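Local coordinates for protein toll (Drosophila melanogaster, PDB 4LXR), which acts as the cell-surface receptor for cleaved spaetzle C-106, switching on the signalling that induces drosomycin and sets dorsal-ventral polarity in the embryo, at residues G188-M193 with T218-I223; I247-N252 with Q259-H264; I423-P428 with N439-Y444; I621-G626 with H630-P635; R749-C754 with P760-E765. One frame throughout, in Å; residues are numbered along the deposited sequence.

Contact 1: G188-M193 with T218-I223; sequences GIFGKM and TSVLGI
The backbones that carry Phe190 and Val220 keep their distance: the closest pair of CA atoms, those of Phe190 and Thr218, is 8.7 Å apart, and no direct hydrogen bond joins the segments. Side chains and one water do the bridging. Phe190 has its CG anti to the carbonyl carbon (chi1 -65°), which sends the ring out towards 218-223, where its CE1 comes to 4.4 Å from Val220 CG2. That methyl sits obliquely to the ring and touches only loosely. Behind the ring, the preceding residue does more, with Ile189 CG1 lying 4.0 Å above the plane of the Phe190 ring and over its centre. On the polar side, a water donates a good hydrogen bond to Met193 O at 2.7 Å and a weak one to Ser219 OG at 3.4 Å. The serine hydroxyl is engaged more firmly by Leu196 O, in the stretch of chain that runs between the two segments, so the water is a secondary partner for it. The Met193 side chain packs on Phe166 and Leu172. All this belongs to a leucine-rich repeat solenoid: the turn at the end of the second repeat, with a phenylalanine where such repeats commonly carry one, packs against the loop that opens the fourth and leads into strand 222-224, the third repeat lying between them in the chain.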
# COMPACT_ATOMS: atom_id res chain seq x y z
N GLY A 188 -11.51 -38.67 -33.54
CA GLY A 188 -12.76 -39.36 -33.25
C GLY A 188 -13.04 -39.67 -31.79
O GLY A 188 -13.56 -40.74 -31.47
N ILE A 189 -12.70 -38.76 -30.89
CA ILE A 189 -12.89 -39.03 -29.46
C ILE A 189 -14.17 -38.42 -28.88
O ILE A 189 -14.76 -38.97 -27.95
CB ILE A 189 -11.68 -38.57 -28.61
CG1 ILE A 189 -11.54 -37.05 -28.63
CG2 ILE A 189 -10.40 -39.25 -29.10
CD1 ILE A 189 -10.36 -36.54 -27.82
N PHE A 190 -14.60 -37.31 -29.45
CA PHE A 190 -15.72 -36.56 -28.88
C PHE A 190 -17.06 -37.30 -28.91
O PHE A 190 -17.92 -37.10 -28.03
CB PHE A 190 -15.81 -35.20 -29.55
CG PHE A 190 -14.63 -34.33 -29.27
CD1 PHE A 190 -14.45 -33.75 -28.02
CD2 PHE A 190 -13.69 -34.08 -30.26
CE1 PHE A 190 -13.36 -32.94 -27.77
CE2 PHE A 190 -12.60 -33.29 -30.02
CZ PHE A 190 -12.43 -32.71 -28.76
N GLY A 191 -17.24 -38.16 -29.90
CA GLY A 191 -18.42 -39.02 -29.96
C GLY A 191 -18.47 -39.97 -28.78
O GLY A 191 -19.51 -40.52 -28.45
N LYS A 192 -17.32 -40.18 -28.13
CA LYS A 192 -17.26 -41.06 -26.96
C LYS A 192 -17.68 -40.34 -25.68
O LYS A 192 -18.05 -40.98 -24.70
CB LYS A 192 -15.84 -41.61 -26.78
CG LYS A 192 -15.46 -42.67 -27.79
CD LYS A 192 -16.42 -43.86 -27.68
CE LYS A 192 -16.18 -44.93 -28.74
NZ LYS A 192 -16.97 -46.16 -28.44
N MET A 193 -17.59 -39.01 -25.68
CA MET A 193 -17.82 -38.20 -24.48
C MET A 193 -18.86 -37.12 -24.78
O MET A 193 -18.52 -35.94 -24.89
CB MET A 193 -16.51 -37.56 -24.00
CG MET A 193 -15.38 -38.58 -23.75
SD MET A 193 -13.79 -37.80 -23.40
CE MET A 193 -13.39 -37.12 -25.02
N THR A 218 -19.85 -30.66 -30.05
CA THR A 218 -20.93 -29.68 -29.86
C THR A 218 -21.31 -29.44 -28.40
O THR A 218 -22.02 -28.50 -28.09
CB THR A 218 -22.22 -30.10 -30.60
OG1 THR A 218 -22.53 -31.46 -30.27
CG2 THR A 218 -22.05 -29.97 -32.11
N SER A 219 -20.89 -30.34 -27.52
CA SER A 219 -21.20 -30.18 -26.12
C SER A 219 -20.21 -29.23 -25.45
O SER A 219 -20.46 -28.72 -24.35
CB SER A 219 -21.16 -31.54 -25.43
OG SER A 219 -19.84 -32.06 -25.43
N VAL A 220 -19.08 -28.99 -26.10
CA VAL A 220 -17.94 -28.33 -25.45
C VAL A 220 -18.21 -26.85 -25.14
O VAL A 220 -18.56 -26.08 -26.02
CB VAL A 220 -16.62 -28.51 -26.25
CG1 VAL A 220 -15.48 -27.60 -25.69
CG2 VAL A 220 -16.18 -29.96 -26.24
N LEU A 221 -18.04 -26.47 -23.88
CA LEU A 221 -18.33 -25.11 -23.43
C LEU A 221 -17.05 -24.32 -23.25
O LEU A 221 -17.04 -23.09 -23.37
CB LEU A 221 -19.14 -25.14 -22.13
CG LEU A 221 -20.47 -25.92 -22.21
CD1 LEU A 221 -21.17 -25.89 -20.87
CD2 LEU A 221 -21.36 -25.34 -23.29
N GLY A 222 -15.97 -25.02 -22.95
CA GLY A 222 -14.69 -24.36 -22.71
C GLY A 222 -13.53 -25.05 -23.40
O GLY A 222 -13.34 -26.27 -23.28
N ILE A 223 -12.74 -24.27 -24.13
CA ILE A 223 -11.49 -24.78 -24.67
C ILE A 223 -10.32 -23.84 -24.34
O ILE A 223 -10.37 -22.62 -24.58
CB ILE A 223 -11.54 -25.05 -26.19
CG1 ILE A 223 -10.18 -25.57 -26.65
CG2 ILE A 223 -11.94 -23.80 -26.99
CD1 ILE A 223 -10.15 -25.90 -28.11
O HOH W 1 -17.94 -34.37 -27.03

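Contact 2: I247-N252 with Q259-H264; sequences INLSAN and QGLFDH
Ile247, on strand 246-248, opens the contact by sending its CD1 past the ring of Phe262, 3.8 Å from CE1. Its CG1 stands beside the backbone N and anti to the carbonyl carbon (chi1 -68°), and the chain runs out extended, which carries CD1 to the ring; the two side chains slide past each other in opposite directions. Asn248 faces the other way. Its OD1 takes two bonds from Ser250: the backbone N at 3.0 Å, from above the carbonyl plane, which makes an Asx turn, and OG at 2.7 Å, in that plane and on a lone pair. Leu249 turns inward again, and its CD1 meets the edge of the Phe262 ring at CZ, 4.1 Å away, while also lying 4.3 Å from Leu261 CD2. Leu261 lays its CG over one face of the same ring, off towards the rim. Ser250 and Ala251 pack against Asn59 and Ala58 of a spaetzle C-106 chain. Asn252 closes the walk, its ND2 giving Leu249 O a 2.9 Å bond from well above the carbonyl plane, while its OD1 receives the backbone N atoms of Asn228 and Ile230 in the preceding repeat, as in the asparagine ladder of leucine-rich repeats. The chemistry is split: hydrocarbon alone joins strand to far loop, whereas the amides shape the turn and tie it to its neighbour.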
# COMPACT_ATOMS: atom_id res chain seq x y z
N ILE A 247 -13.06 -19.27 -24.56
CA ILE A 247 -11.90 -19.62 -25.33
C ILE A 247 -10.67 -18.91 -24.79
O ILE A 247 -10.67 -17.69 -24.60
CB ILE A 247 -12.10 -19.28 -26.81
CG1 ILE A 247 -13.17 -20.18 -27.42
CG2 ILE A 247 -10.81 -19.44 -27.56
CD1 ILE A 247 -13.54 -19.84 -28.89
N ASN A 248 -9.61 -19.68 -24.53
CA ASN A 248 -8.35 -19.09 -24.11
C ASN A 248 -7.23 -19.33 -25.11
O ASN A 248 -6.80 -20.47 -25.31
CB ASN A 248 -7.94 -19.55 -22.70
CG ASN A 248 -6.79 -18.71 -22.12
OD1 ASN A 248 -6.28 -17.81 -22.77
ND2 ASN A 248 -6.41 -19.00 -20.89
N LEU A 249 -6.76 -18.24 -25.72
CA LEU A 249 -5.72 -18.28 -26.73
C LEU A 249 -4.42 -17.65 -26.25
O LEU A 249 -3.54 -17.35 -27.07
CB LEU A 249 -6.17 -17.51 -27.97
CG LEU A 249 -7.47 -17.94 -28.65
CD1 LEU A 249 -7.77 -17.06 -29.87
CD2 LEU A 249 -7.40 -19.41 -29.07
N SER A 250 -4.29 -17.43 -24.94
CA SER A 250 -3.19 -16.65 -24.37
C SER A 250 -1.81 -17.29 -24.57
O SER A 250 -1.69 -18.47 -24.92
CB SER A 250 -3.40 -16.38 -22.87
OG SER A 250 -4.61 -15.67 -22.62
N ALA A 251 -0.77 -16.50 -24.35
CA ALA A 251 0.60 -16.97 -24.30
C ALA A 251 0.99 -17.77 -25.54
O ALA A 251 1.71 -18.75 -25.45
CB ALA A 251 0.84 -17.77 -23.02
N ASN A 252 0.50 -17.34 -26.69
CA ASN A 252 0.89 -17.95 -27.95
C ASN A 252 1.74 -16.98 -28.78
O ASN A 252 2.26 -15.99 -28.25
CB ASN A 252 -0.34 -18.48 -28.71
CG ASN A 252 -0.85 -19.80 -28.14
OD1 ASN A 252 -0.12 -20.79 -28.12
ND2 ASN A 252 -2.09 -19.80 -27.64
N GLN A 259 -9.72 -12.89 -40.02
CA GLN A 259 -11.07 -12.38 -39.90
C GLN A 259 -12.03 -13.56 -39.88
O GLN A 259 -11.83 -14.53 -40.62
CB GLN A 259 -11.41 -11.47 -41.08
CG GLN A 259 -12.79 -10.84 -40.99
CD GLN A 259 -13.03 -9.80 -42.07
OE1 GLN A 259 -12.15 -9.54 -42.89
NE2 GLN A 259 -14.21 -9.20 -42.07
N GLY A 260 -13.07 -13.49 -39.05
CA GLY A 260 -14.07 -14.54 -39.00
C GLY A 260 -13.72 -15.72 -38.10
O GLY A 260 -14.40 -16.74 -38.14
N LEU A 261 -12.66 -15.59 -37.31
CA LEU A 261 -12.25 -16.65 -36.37
C LEU A 261 -13.35 -17.14 -35.42
O LEU A 261 -13.35 -18.30 -35.01
CB LEU A 261 -11.01 -16.22 -35.56
CG LEU A 261 -10.33 -17.28 -34.67
CD1 LEU A 261 -9.85 -18.46 -35.49
CD2 LEU A 261 -9.16 -16.66 -33.87
N PHE A 262 -14.30 -16.26 -35.07
CA PHE A 262 -15.37 -16.67 -34.15
C PHE A 262 -16.77 -16.63 -34.76
O PHE A 262 -17.76 -16.68 -34.03
CB PHE A 262 -15.35 -15.85 -32.86
CG PHE A 262 -14.02 -15.85 -32.17
CD1 PHE A 262 -13.45 -17.02 -31.73
CD2 PHE A 262 -13.34 -14.66 -31.98
CE1 PHE A 262 -12.22 -17.02 -31.11
CE2 PHE A 262 -12.11 -14.65 -31.36
CZ PHE A 262 -11.54 -15.84 -30.93
N ASP A 263 -16.85 -16.56 -36.09
CA ASP A 263 -18.13 -16.42 -36.77
C ASP A 263 -19.12 -17.55 -36.50
O ASP A 263 -20.32 -17.33 -36.53
CB ASP A 263 -17.92 -16.28 -38.28
CG ASP A 263 -17.58 -14.86 -38.69
OD1 ASP A 263 -17.14 -14.07 -37.82
OD2 ASP A 263 -17.74 -14.55 -39.89
N HIS A 264 -18.62 -18.75 -36.24
CA HIS A 264 -19.51 -19.88 -35.95
C HIS A 264 -19.68 -20.14 -34.46
O HIS A 264 -20.36 -21.10 -34.07
CB HIS A 264 -19.01 -21.14 -36.66
CG HIS A 264 -19.03 -21.02 -38.15
ND1 HIS A 264 -17.87 -20.91 -38.90
CD2 HIS A 264 -20.06 -20.95 -39.03
CE1 HIS A 264 -18.19 -20.80 -40.18
NE2 HIS A 264 -19.51 -20.82 -40.28

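Contact 3: I423-P428 with N439-Y444; sequences IDLQQP and NSPFGY
Leu425 meets no aromatic face; the ring it touches is the puckered one of Pro441, crossed obliquely at its CD and CG, with Leu425 CD2 3.8 Å from Pro441 CD. The Phe442 ring ends close beside this pair without quite touching Leu425, and packs with Leu418, Ile402 and Trp465. The Asp424 carboxylate, a flat group, is met from above its plane by Gln426 N, which lies 3.0 Å from Asp424 OD1 in an Asx turn; Arg400 pairs with the same oxygen in a salt bridge. Leucine's other methyl, CD1, reaches Ser440 CB at 4.1 Å. Both branches are brought there by a CG anti to the carbonyl carbon (chi1 -62°), with Leu425 in the left-handed helical region. Cutting Leu425 back to an alanine would probably leave a gap beside Pro441 and Ser440 CB and lose most of the direct contact. Ser440 is steadied by its own ST turn, Phe442 N giving a 3.0 Å bond to Ser440 OG, and that hydroxyl also bonds Asp464. The two loops flank helix 429-433, where the twelfth leucine-rich repeat of the solenoid ends. Between them the contact is purely hydrocarbon, carried by one leucine, while each loop keeps its polar bonds for its own turn and for neighbouring coils.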
# COMPACT_ATOMS: atom_id res chain seq x y z
N ILE A 423 -0.79 18.67 -12.99
CA ILE A 423 -1.95 19.50 -12.73
C ILE A 423 -1.65 20.66 -11.79
O ILE A 423 -1.25 20.46 -10.64
CB ILE A 423 -3.09 18.67 -12.14
CG1 ILE A 423 -3.44 17.52 -13.08
CG2 ILE A 423 -4.29 19.55 -11.87
CD1 ILE A 423 -4.21 16.40 -12.42
N ASP A 424 -1.84 21.89 -12.28
CA ASP A 424 -1.66 23.05 -11.41
C ASP A 424 -2.96 23.85 -11.18
O ASP A 424 -2.98 24.81 -10.41
CB ASP A 424 -0.52 23.96 -11.92
CG ASP A 424 -0.84 24.62 -13.25
OD1 ASP A 424 -1.89 24.32 -13.86
OD2 ASP A 424 -0.02 25.45 -13.70
N LEU A 425 -4.02 23.44 -11.87
CA LEU A 425 -5.31 24.15 -11.85
C LEU A 425 -5.21 25.64 -12.18
O LEU A 425 -6.13 26.41 -11.92
CB LEU A 425 -6.06 23.92 -10.54
CG LEU A 425 -6.45 22.47 -10.21
CD1 LEU A 425 -7.29 22.44 -8.94
CD2 LEU A 425 -7.21 21.82 -11.38
N GLN A 426 -4.07 26.02 -12.75
CA GLN A 426 -3.88 27.32 -13.40
C GLN A 426 -4.29 28.49 -12.53
O GLN A 426 -5.09 29.33 -12.94
CB GLN A 426 -4.63 27.34 -14.74
CG GLN A 426 -4.54 26.02 -15.50
CD GLN A 426 -4.92 26.14 -16.97
OE1 GLN A 426 -4.46 27.03 -17.67
NE2 GLN A 426 -5.77 25.23 -17.43
N GLN A 427 -3.74 28.55 -11.32
CA GLN A 427 -4.21 29.49 -10.32
C GLN A 427 -3.29 30.69 -10.04
O GLN A 427 -2.14 30.50 -9.64
CB GLN A 427 -4.48 28.73 -9.02
CG GLN A 427 -5.15 29.58 -7.97
CD GLN A 427 -6.50 30.09 -8.40
OE1 GLN A 427 -7.37 29.31 -8.79
NE2 GLN A 427 -6.69 31.40 -8.34
N PRO A 428 -3.79 31.91 -10.26
CA PRO A 428 -3.04 33.15 -10.02
C PRO A 428 -2.80 33.46 -8.54
O PRO A 428 -3.70 33.32 -7.72
CB PRO A 428 -3.93 34.24 -10.65
CG PRO A 428 -5.29 33.65 -10.66
CD PRO A 428 -5.08 32.19 -10.92
N ASN A 439 -13.75 27.75 -6.70
CA ASN A 439 -14.03 26.31 -6.80
C ASN A 439 -13.12 25.63 -7.81
O ASN A 439 -12.90 26.14 -8.91
CB ASN A 439 -15.49 26.05 -7.16
CG ASN A 439 -16.45 26.32 -6.01
OD1 ASN A 439 -16.13 26.08 -4.85
ND2 ASN A 439 -17.63 26.82 -6.34
N SER A 440 -12.58 24.47 -7.42
CA SER A 440 -11.88 23.58 -8.34
C SER A 440 -12.87 22.97 -9.35
O SER A 440 -14.08 23.02 -9.14
CB SER A 440 -11.20 22.46 -7.55
OG SER A 440 -12.09 21.37 -7.32
N PRO A 441 -12.35 22.39 -10.45
CA PRO A 441 -13.21 21.69 -11.42
C PRO A 441 -13.96 20.50 -10.81
O PRO A 441 -14.92 19.99 -11.40
CB PRO A 441 -12.20 21.18 -12.47
CG PRO A 441 -11.06 22.12 -12.39
CD PRO A 441 -10.96 22.53 -10.94
N PHE A 442 -13.54 20.07 -9.63
CA PHE A 442 -14.14 18.92 -8.96
C PHE A 442 -15.35 19.31 -8.14
O PHE A 442 -16.03 18.45 -7.56
CB PHE A 442 -13.08 18.26 -8.08
CG PHE A 442 -11.78 18.05 -8.78
CD1 PHE A 442 -11.73 17.42 -10.02
CD2 PHE A 442 -10.60 18.54 -8.24
CE1 PHE A 442 -10.53 17.26 -10.69
CE2 PHE A 442 -9.40 18.37 -8.91
CZ PHE A 442 -9.37 17.73 -10.12
N GLY A 443 -15.64 20.61 -8.11
CA GLY A 443 -16.62 21.19 -7.22
C GLY A 443 -18.04 20.69 -7.37
O GLY A 443 -18.85 20.84 -6.46
N TYR A 444 -18.35 20.10 -8.53
CA TYR A 444 -19.69 19.60 -8.79
C TYR A 444 -19.95 18.33 -8.02
O TYR A 444 -21.09 17.94 -7.79
CB TYR A 444 -19.91 19.37 -10.29
CG TYR A 444 -19.92 20.66 -11.09
CD1 TYR A 444 -21.04 21.48 -11.10
CD2 TYR A 444 -18.81 21.06 -11.82
CE1 TYR A 444 -21.06 22.68 -11.82
CE2 TYR A 444 -18.81 22.26 -12.54
CZ TYR A 444 -19.94 23.05 -12.54
OH TYR A 444 -19.97 24.23 -13.25

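Contact 4: I621-G626 with H630-P635; sequences INCHSG and HVPRLP
Ile621 and Pro635 meet tip to tip, the isoleucine's CD1 lying 3.7 Å from Pro635 CD and 3.9 Å from Pro635 CG. The side chain gets there by stretching out: CG1 stands anti to the carbonyl carbon (chi1 -60°), and CD1 then continues in the extended direction (chi2 173°), carrying the methyl well out from the strand. The CG2 branch, anti to the backbone N, stays behind. Leu634 starts off at an angle to 621-626, but its end swings nearer and CD2 comes to 4.0 Å from the same Ile621 CD1, so one methyl is shared by a leucine and a proline that are adjacent in sequence. Two residues further along, Cys623 also sets its sulfur anti to the carbonyl carbon (chi1 -48°). Its SG touches Pro632 CG at 4.3 Å, a looser contact, and the disulfide to Cys608 fixes the position of that sulfur. No hydrogen bond crosses, and the CA atoms of Ile621 and Leu634 stay 8.5 Å apart, as expected of side chains bridging the inside of a coil. This is the cysteine-rich cap that begins the second run of leucine-rich repeats. Strand 618-622 lies between the antiparallel strand 609-613 and the parallel strand 643-647, with Ile621 resting on Cys610 of the first and Met644 of the second, while Leu634 reaches Leu646.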
# COMPACT_ATOMS: atom_id res chain seq x y z
N ILE A 621 17.98 43.94 21.51
CA ILE A 621 19.10 44.61 20.88
C ILE A 621 20.42 44.22 21.53
O ILE A 621 20.68 44.57 22.68
CB ILE A 621 18.95 46.13 20.95
CG1 ILE A 621 17.68 46.57 20.23
CG2 ILE A 621 20.17 46.81 20.34
CD1 ILE A 621 17.40 48.04 20.40
N ASN A 622 21.23 43.48 20.79
CA ASN A 622 22.54 43.03 21.24
C ASN A 622 23.68 43.85 20.60
O ASN A 622 23.82 43.87 19.38
CB ASN A 622 22.74 41.55 20.87
CG ASN A 622 21.74 40.63 21.54
OD1 ASN A 622 21.52 40.71 22.74
ND2 ASN A 622 21.13 39.75 20.75
N CYS A 623 24.48 44.53 21.42
CA CYS A 623 25.68 45.19 20.90
C CYS A 623 26.92 44.76 21.67
O CYS A 623 27.16 45.22 22.78
CB CYS A 623 25.56 46.71 20.96
SG CYS A 623 24.04 47.40 20.33
N HIS A 624 27.71 43.89 21.07
CA HIS A 624 28.83 43.28 21.78
C HIS A 624 30.16 43.38 21.04
O HIS A 624 30.99 42.47 21.09
CB HIS A 624 28.50 41.83 22.12
CG HIS A 624 27.25 41.69 22.92
ND1 HIS A 624 26.08 41.19 22.38
CD2 HIS A 624 26.97 42.02 24.20
CE1 HIS A 624 25.14 41.20 23.31
NE2 HIS A 624 25.65 41.70 24.42
N SER A 625 30.37 44.52 20.38
CA SER A 625 31.65 44.80 19.75
C SER A 625 32.73 45.04 20.80
O SER A 625 33.92 44.95 20.50
CB SER A 625 31.52 45.99 18.81
OG SER A 625 30.49 45.80 17.86
N GLY A 626 32.32 45.35 22.03
CA GLY A 626 33.24 45.52 23.14
C GLY A 626 34.02 46.83 23.15
O GLY A 626 34.96 46.99 23.92
N HIS A 630 29.54 55.00 24.12
CA HIS A 630 28.20 55.55 24.25
C HIS A 630 27.15 54.58 23.74
O HIS A 630 27.44 53.69 22.94
CB HIS A 630 28.09 56.86 23.46
CG HIS A 630 28.94 57.97 24.01
ND1 HIS A 630 30.15 58.32 23.46
CD2 HIS A 630 28.74 58.80 25.06
CE1 HIS A 630 30.67 59.32 24.15
NE2 HIS A 630 29.84 59.63 25.13
N VAL A 631 25.92 54.77 24.20
CA VAL A 631 24.79 54.01 23.70
C VAL A 631 24.46 54.50 22.30
O VAL A 631 24.15 55.68 22.11
CB VAL A 631 23.56 54.18 24.60
CG1 VAL A 631 22.33 53.55 23.95
CG2 VAL A 631 23.82 53.58 25.98
N PRO A 632 24.53 53.60 21.31
CA PRO A 632 24.27 54.00 19.92
C PRO A 632 22.80 54.30 19.68
O PRO A 632 21.95 53.92 20.49
CB PRO A 632 24.69 52.77 19.12
CG PRO A 632 24.48 51.63 20.04
CD PRO A 632 24.80 52.16 21.42
N ARG A 633 22.51 55.00 18.58
CA ARG A 633 21.16 55.28 18.12
C ARG A 633 20.28 54.04 18.08
O ARG A 633 20.59 53.08 17.37
CB ARG A 633 21.22 55.88 16.71
CG ARG A 633 22.17 57.05 16.57
CD ARG A 633 22.14 57.59 15.14
NE ARG A 633 22.67 58.95 15.05
CZ ARG A 633 22.74 59.66 13.93
NH1 ARG A 633 22.32 59.13 12.79
NH2 ARG A 633 23.24 60.89 13.95
N LEU A 634 19.17 54.06 18.82
CA LEU A 634 18.29 52.89 18.94
C LEU A 634 17.02 53.03 18.10
O LEU A 634 16.52 54.13 17.91
CB LEU A 634 17.92 52.64 20.41
CG LEU A 634 19.09 52.32 21.36
CD1 LEU A 634 18.61 52.00 22.79
CD2 LEU A 634 19.93 51.17 20.81
N PRO A 635 16.50 51.90 17.59
CA PRO A 635 15.25 51.93 16.84
C PRO A 635 14.06 52.13 17.77
O PRO A 635 14.12 51.71 18.92
CB PRO A 635 15.18 50.53 16.22
CG PRO A 635 15.97 49.67 17.15
CD PRO A 635 17.08 50.55 17.67

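Contact 5: R749-C754 with P760-E765; sequences RNEMMC and PTRMVE
Met753 folds back at chi2 (-59°) and again at chi3 (-72°), and these two bends bring a side chain that leaves its strand pointing away from 760-765 round to lie across Arg762. The setting is a short antiparallel hairpin, strands 753-754 and 761-762, in the C-terminal cap of the second leucine-rich repeat run. Met753 SD lies 3.8 Å from Arg762 CG where the two side chains cross, and its CE rests 3.6 Å from Thr761 C, over the partner strand's backbone. Putting an alanine at Met753 would probably uncover that peptide and set the arginine's aliphatic part free to move. Cys754 and Thr761 form the hydrogen-bonded pair, with Cys754 N to Thr761 O at 2.8 Å and Thr761 N to Cys754 O at 3.0 Å. Next along, Met763 N bonds Met752 O at 2.9 Å and is practically straight (179°). On the inner side Met752 and Met763 cross, CE to SD at 3.6 Å, with Met752 on Thr739 and Met763 on Leu736 of helix 733-740, and Cys754 is tied to Cys728 by a disulfide. A water accepts from Val764 N beside the strands. The outer side is charged: Glu751 comes near Arg762 without a salt bridge, and the guanidinium bonds a backbone oxygen instead, Arg762 NH1 to Asn750 O, 3.2 Å long and tilted out of the carbonyl plane.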
# COMPACT_ATOMS: atom_id res chain seq x y z
N ARG A 749 23.42 40.79 46.02
CA ARG A 749 23.61 41.60 47.21
C ARG A 749 24.83 41.17 48.02
O ARG A 749 25.59 42.00 48.49
CB ARG A 749 22.37 41.56 48.09
CG ARG A 749 22.47 42.49 49.26
CD ARG A 749 21.18 42.54 50.02
NE ARG A 749 20.87 41.26 50.65
CZ ARG A 749 19.92 41.12 51.56
NH1 ARG A 749 19.19 42.18 51.95
NH2 ARG A 749 19.70 39.92 52.09
N ASN A 750 25.02 39.86 48.16
CA ASN A 750 26.11 39.33 48.98
C ASN A 750 27.50 39.55 48.39
O ASN A 750 28.50 39.44 49.10
CB ASN A 750 25.90 37.83 49.26
CG ASN A 750 24.69 37.56 50.15
OD1 ASN A 750 24.52 38.17 51.21
ND2 ASN A 750 23.84 36.63 49.72
N GLU A 751 27.57 39.88 47.10
CA GLU A 751 28.85 40.11 46.42
C GLU A 751 29.24 41.58 46.31
O GLU A 751 30.30 41.91 45.76
CB GLU A 751 28.87 39.48 45.02
CG GLU A 751 29.09 37.98 45.02
CD GLU A 751 27.91 37.22 45.61
OE1 GLU A 751 26.77 37.42 45.13
OE2 GLU A 751 28.13 36.44 46.56
N MET A 752 28.39 42.47 46.81
CA MET A 752 28.76 43.88 46.88
C MET A 752 29.89 44.11 47.89
O MET A 752 29.86 43.60 49.02
CB MET A 752 27.54 44.75 47.21
CG MET A 752 26.45 44.69 46.14
SD MET A 752 24.95 45.49 46.72
CE MET A 752 25.46 47.22 46.78
N MET A 753 30.90 44.87 47.47
CA MET A 753 32.10 45.10 48.25
C MET A 753 32.30 46.59 48.50
O MET A 753 32.09 47.39 47.59
CB MET A 753 33.33 44.56 47.50
CG MET A 753 33.28 43.07 47.22
SD MET A 753 33.17 42.08 48.74
CE MET A 753 34.80 42.28 49.42
N CYS A 754 32.67 46.93 49.72
CA CYS A 754 33.15 48.26 50.09
C CYS A 754 34.66 48.30 49.95
O CYS A 754 35.36 47.48 50.54
CB CYS A 754 32.80 48.56 51.55
SG CYS A 754 31.05 48.67 51.91
N PRO A 760 39.21 45.74 51.45
CA PRO A 760 37.88 45.51 50.86
C PRO A 760 37.05 44.54 51.70
O PRO A 760 37.53 43.46 52.07
CB PRO A 760 38.21 44.92 49.48
CG PRO A 760 39.51 44.23 49.67
CD PRO A 760 40.27 45.03 50.72
N THR A 761 35.81 44.93 51.98
CA THR A 761 34.96 44.22 52.92
C THR A 761 33.56 44.04 52.34
O THR A 761 33.04 44.97 51.72
CB THR A 761 34.81 45.04 54.21
OG1 THR A 761 36.11 45.37 54.71
CG2 THR A 761 34.04 44.26 55.27
N ARG A 762 32.94 42.87 52.53
CA ARG A 762 31.57 42.67 52.05
C ARG A 762 30.63 43.71 52.64
O ARG A 762 30.65 43.98 53.85
CB ARG A 762 31.04 41.29 52.40
CG ARG A 762 31.58 40.13 51.60
CD ARG A 762 30.75 38.88 51.90
NE ARG A 762 31.50 37.65 51.68
CZ ARG A 762 31.67 37.08 50.49
NH1 ARG A 762 31.15 37.63 49.40
NH2 ARG A 762 32.38 35.96 50.39
N MET A 763 29.80 44.30 51.79
CA MET A 763 28.86 45.30 52.25
C MET A 763 27.87 44.74 53.27
O MET A 763 27.50 45.45 54.23
CB MET A 763 28.12 45.94 51.06
CG MET A 763 27.20 47.06 51.52
SD MET A 763 26.42 47.99 50.20
CE MET A 763 27.84 48.77 49.43
N VAL A 764 27.47 43.48 53.10
CA VAL A 764 26.59 42.82 54.08
C VAL A 764 27.20 42.70 55.47
O VAL A 764 26.48 42.41 56.42
CB VAL A 764 26.12 41.39 53.66
CG1 VAL A 764 25.20 41.45 52.44
CG2 VAL A 764 27.31 40.48 53.41
N GLU A 765 28.51 42.89 55.59
CA GLU A 765 29.14 42.89 56.90
C GLU A 765 29.18 44.27 57.56
O GLU A 765 29.59 44.40 58.72
CB GLU A 765 30.54 42.27 56.83
CG GLU A 765 30.49 40.76 56.63
CD GLU A 765 31.85 40.13 56.62
OE1 GLU A 765 32.75 40.64 57.32
OE2 GLU A 765 32.03 39.13 55.89
O HOH W 2 28.00 42.23 50.38

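How the contacts relate
Contacts 1 and 2 are neighbours in the first solenoid of this extracellular leucine-rich repeat region: Ile223 O probably bonds Asn248 N, 3.0 Å away, and strands 222-224 and 246-248 lie side by side. Both are buried and apolar at heart, though contact 1 reaches across coils with a water's help while contact 2 closes a single coil. Contact 4, also buried, repeats the second pattern in the other solenoid, with prolines in place of the phenylalanine. Contact 3 is nearer the surface and joins two irregular loops. Contact 5, only partly buried with several exposed residues, alone links its segments by backbone hydrogen bonds; like contact 4 it includes a disulfide cysteine, as befits a cap.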